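Local coordinates for TnpArep for protein (Escherichia coli, PDB 4ER8), which binds REP hairpins and cleaves and recombines the bacterial interspersed mosaic elements that contain them, acting as a single-stranded DNA endonuclease and transposase, at residues V55-M60 and S130-S135. Sequence-based numbering, arbitrary orientation.
Sequences VLPEHM and SDWPFS. With NI (nickel (II) ion), chain C.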
loop_
_atom_site.group_PDB
_atom_site.type_symbol
_atom_site.label_atom_id
_atom_site.label_comp_id
_atom_site.label_asym_id
_atom_site.label_seq_id
_atom_site.Cartn_x
_atom_site.Cartn_y
_atom_site.Cartn_z
ATOM N N VAL A 55 -4.413 2.433 3.628
ATOM C CA VAL A 55 -3.645 3.466 4.276
ATOM C C VAL A 55 -3.872 3.382 5.777
ATOM O O VAL A 55 -4.999 3.363 6.258
ATOM C CB VAL A 55 -4.119 4.812 3.834
ATOM C CG1 VAL A 55 -3.276 5.902 4.523
ATOM C CG2 VAL A 55 -4.079 4.890 2.305
ATOM N N LEU A 56 -2.792 3.356 6.522
ATOM C CA LEU A 56 -2.944 3.381 7.941
ATOM C C LEU A 56 -2.509 4.771 8.348
ATOM O O LEU A 56 -2.086 5.551 7.474
ATOM C CB LEU A 56 -2.183 2.227 8.597
ATOM C CG LEU A 56 -3.028 0.997 8.202
ATOM C CD1 LEU A 56 -2.362 0.137 7.131
ATOM C CD2 LEU A 56 -3.463 0.157 9.386
ATOM N N PRO A 57 -2.659 5.126 9.637
ATOM C CA PRO A 57 -2.270 6.489 9.971
ATOM C C PRO A 57 -0.811 6.726 9.675
ATOM O O PRO A 57 -0.461 7.812 9.221
ATOM C CB PRO A 57 -2.527 6.577 11.473
ATOM C CG PRO A 57 -3.467 5.417 11.775
ATOM C CD PRO A 57 -3.077 4.352 10.817
ATOM N N GLU A 58 0.030 5.711 9.864
ATOM C CA GLU A 58 1.488 5.892 9.693
ATOM C C GLU A 58 2.236 4.983 8.705
ATOM O O GLU A 58 3.462 4.961 8.739
ATOM C CB GLU A 58 2.205 5.826 11.051
ATOM C CG GLU A 58 1.704 4.705 11.969
ATOM C CD GLU A 58 1.729 3.351 11.309
ATOM O OE1 GLU A 58 0.650 2.817 10.975
ATOM O OE2 GLU A 58 2.826 2.810 11.114
ATOM N N HIS A 59 1.536 4.249 7.842
ATOM C CA HIS A 59 2.166 3.416 6.809
ATOM C C HIS A 59 1.080 2.883 5.912
ATOM O O HIS A 59 -0.111 3.029 6.215
ATOM C CB HIS A 59 2.967 2.253 7.430
ATOM C CG HIS A 59 2.146 1.084 7.897
ATOM N ND1 HIS A 59 1.305 1.141 8.991
ATOM C CD2 HIS A 59 2.104 -0.202 7.462
ATOM C CE1 HIS A 59 0.770 -0.056 9.196
ATOM N NE2 HIS A 59 1.224 -0.884 8.268
ATOM N N MET A 60 1.466 2.268 4.808
ATOM C CA MET A 60 0.487 1.748 3.907
ATOM C C MET A 60 1.066 0.525 3.251
ATOM O O MET A 60 2.293 0.374 3.199
ATOM C CB MET A 60 0.067 2.812 2.887
ATOM C CG MET A 60 1.099 3.306 1.893
ATOM S SD MET A 60 0.649 4.982 1.205
ATOM C CE MET A 60 2.078 5.327 0.254
ATOM N N SER A 130 -14.413 -4.065 7.891
ATOM C CA SER A 130 -15.259 -3.073 7.223
ATOM C C SER A 130 -15.369 -1.771 8.036
ATOM O O SER A 130 -15.859 -0.753 7.522
ATOM C CB SER A 130 -16.648 -3.631 6.865
ATOM O OG SER A 130 -17.339 -3.993 8.048
ATOM N N ASP A 131 -14.915 -1.789 9.282
ATOM C CA ASP A 131 -14.877 -0.555 10.072
ATOM C C ASP A 131 -13.875 0.450 9.547
ATOM O O ASP A 131 -14.050 1.639 9.786
ATOM C CB ASP A 131 -14.583 -0.808 11.561
ATOM C CG ASP A 131 -15.689 -1.565 12.254
ATOM O OD1 ASP A 131 -16.877 -1.374 11.868
ATOM O OD2 ASP A 131 -15.357 -2.347 13.169
ATOM N N TRP A 132 -12.852 -0.006 8.823
ATOM C CA TRP A 132 -11.820 0.896 8.303
ATOM C C TRP A 132 -12.139 1.455 6.924
ATOM O O TRP A 132 -12.184 0.702 5.937
ATOM C CB TRP A 132 -10.453 0.213 8.275
ATOM C CG TRP A 132 -9.292 1.161 8.158
ATOM C CD1 TRP A 132 -8.496 1.376 7.049
ATOM C CD2 TRP A 132 -8.778 2.015 9.184
ATOM N NE1 TRP A 132 -7.522 2.317 7.326
ATOM C CE2 TRP A 132 -7.668 2.727 8.627
ATOM C CE3 TRP A 132 -9.146 2.265 10.511
ATOM C CZ2 TRP A 132 -6.932 3.666 9.362
ATOM C CZ3 TRP A 132 -8.387 3.214 11.255
ATOM C CH2 TRP A 132 -7.306 3.893 10.672
ATOM N N PRO A 133 -12.367 2.779 6.855
ATOM C CA PRO A 133 -12.712 3.448 5.599
ATOM C C PRO A 133 -11.545 3.719 4.689
ATOM O O PRO A 133 -11.742 4.024 3.523
ATOM C CB PRO A 133 -13.287 4.785 6.061
ATOM C CG PRO A 133 -12.721 5.005 7.430
ATOM C CD PRO A 133 -12.654 3.630 8.027
ATOM N N PHE A 134 -10.334 3.627 5.218
ATOM C CA PHE A 134 -9.162 4.090 4.476
ATOM C C PHE A 134 -8.549 2.983 3.636
ATOM O O PHE A 134 -7.378 2.637 3.822
ATOM C CB PHE A 134 -8.124 4.656 5.448
ATOM C CG PHE A 134 -8.588 5.873 6.176
ATOM C CD1 PHE A 134 -8.812 5.835 7.546
ATOM C CD2 PHE A 134 -8.835 7.063 5.488
ATOM C CE1 PHE A 134 -9.276 6.964 8.244
ATOM C CE2 PHE A 134 -9.299 8.220 6.168
ATOM C CZ PHE A 134 -9.527 8.162 7.548
ATOM N N SER A 135 -9.320 2.414 2.722
ATOM C CA SER A 135 -8.791 1.360 1.873
ATOM C C SER A 135 -9.667 1.114 0.656
ATOM O O SER A 135 -10.735 1.698 0.544
ATOM C CB SER A 135 -8.696 0.080 2.664
ATOM O OG SER A 135 -9.976 -0.437 2.849
HETATM NI NI NI C . 0.789 -2.926 8.215
#
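Beside the HUH nickel site of this transposase, Val55 at the end of an outermost sheet strand receives Trp132 and Phe134 from the loop before helix 137-142. Two hydrogen bonds grip the Val55 backbone from that loop. Val55 N donates to Phe134 O at 3.0 Å in an almost straight bond (176°), Phe134 being the centre of an inverse gamma turn, while Val55 O accepts the indole N-H of Trp132, with NE1 to O at 2.9 Å. That oxygen lies at the edge of the indole, near its plane, and NE1 stands 20° out of the carbonyl plane. CG of Trp132 lies anti to its backbone N (chi1 -162°), and from there the six-membered ring reaches the turn, with CZ2 4.2 Å from Pro57 CD and as far from Leu56 CA. Phe134 CD1 sits 3.3 Å above one face of the indole, toward its rim, and CB of Phe134 packs against CB of Val55 at 4.3 Å. The contact shows how an edge strand can bond to a loop outside the sheet: strands 49-55 and 59-65 form an antiparallel hairpin, and Val55 lies just before its turn. Beyond that turn, His59 NE2 binds nickel at 2.1 Å, the site being completed by His61, Asn119, His123 and Glu161. The other ring nitrogen, ND1, donates to Glu58 OE1 on its syn side at 2.7 Å, so that metal and carboxylate together fix the rotation of the imidazole, and Leu56 CD1 lies over one face, toward the rim. OE2 of Glu58 forms a salt bridge with Arg162, which probably helps to position the carboxylate.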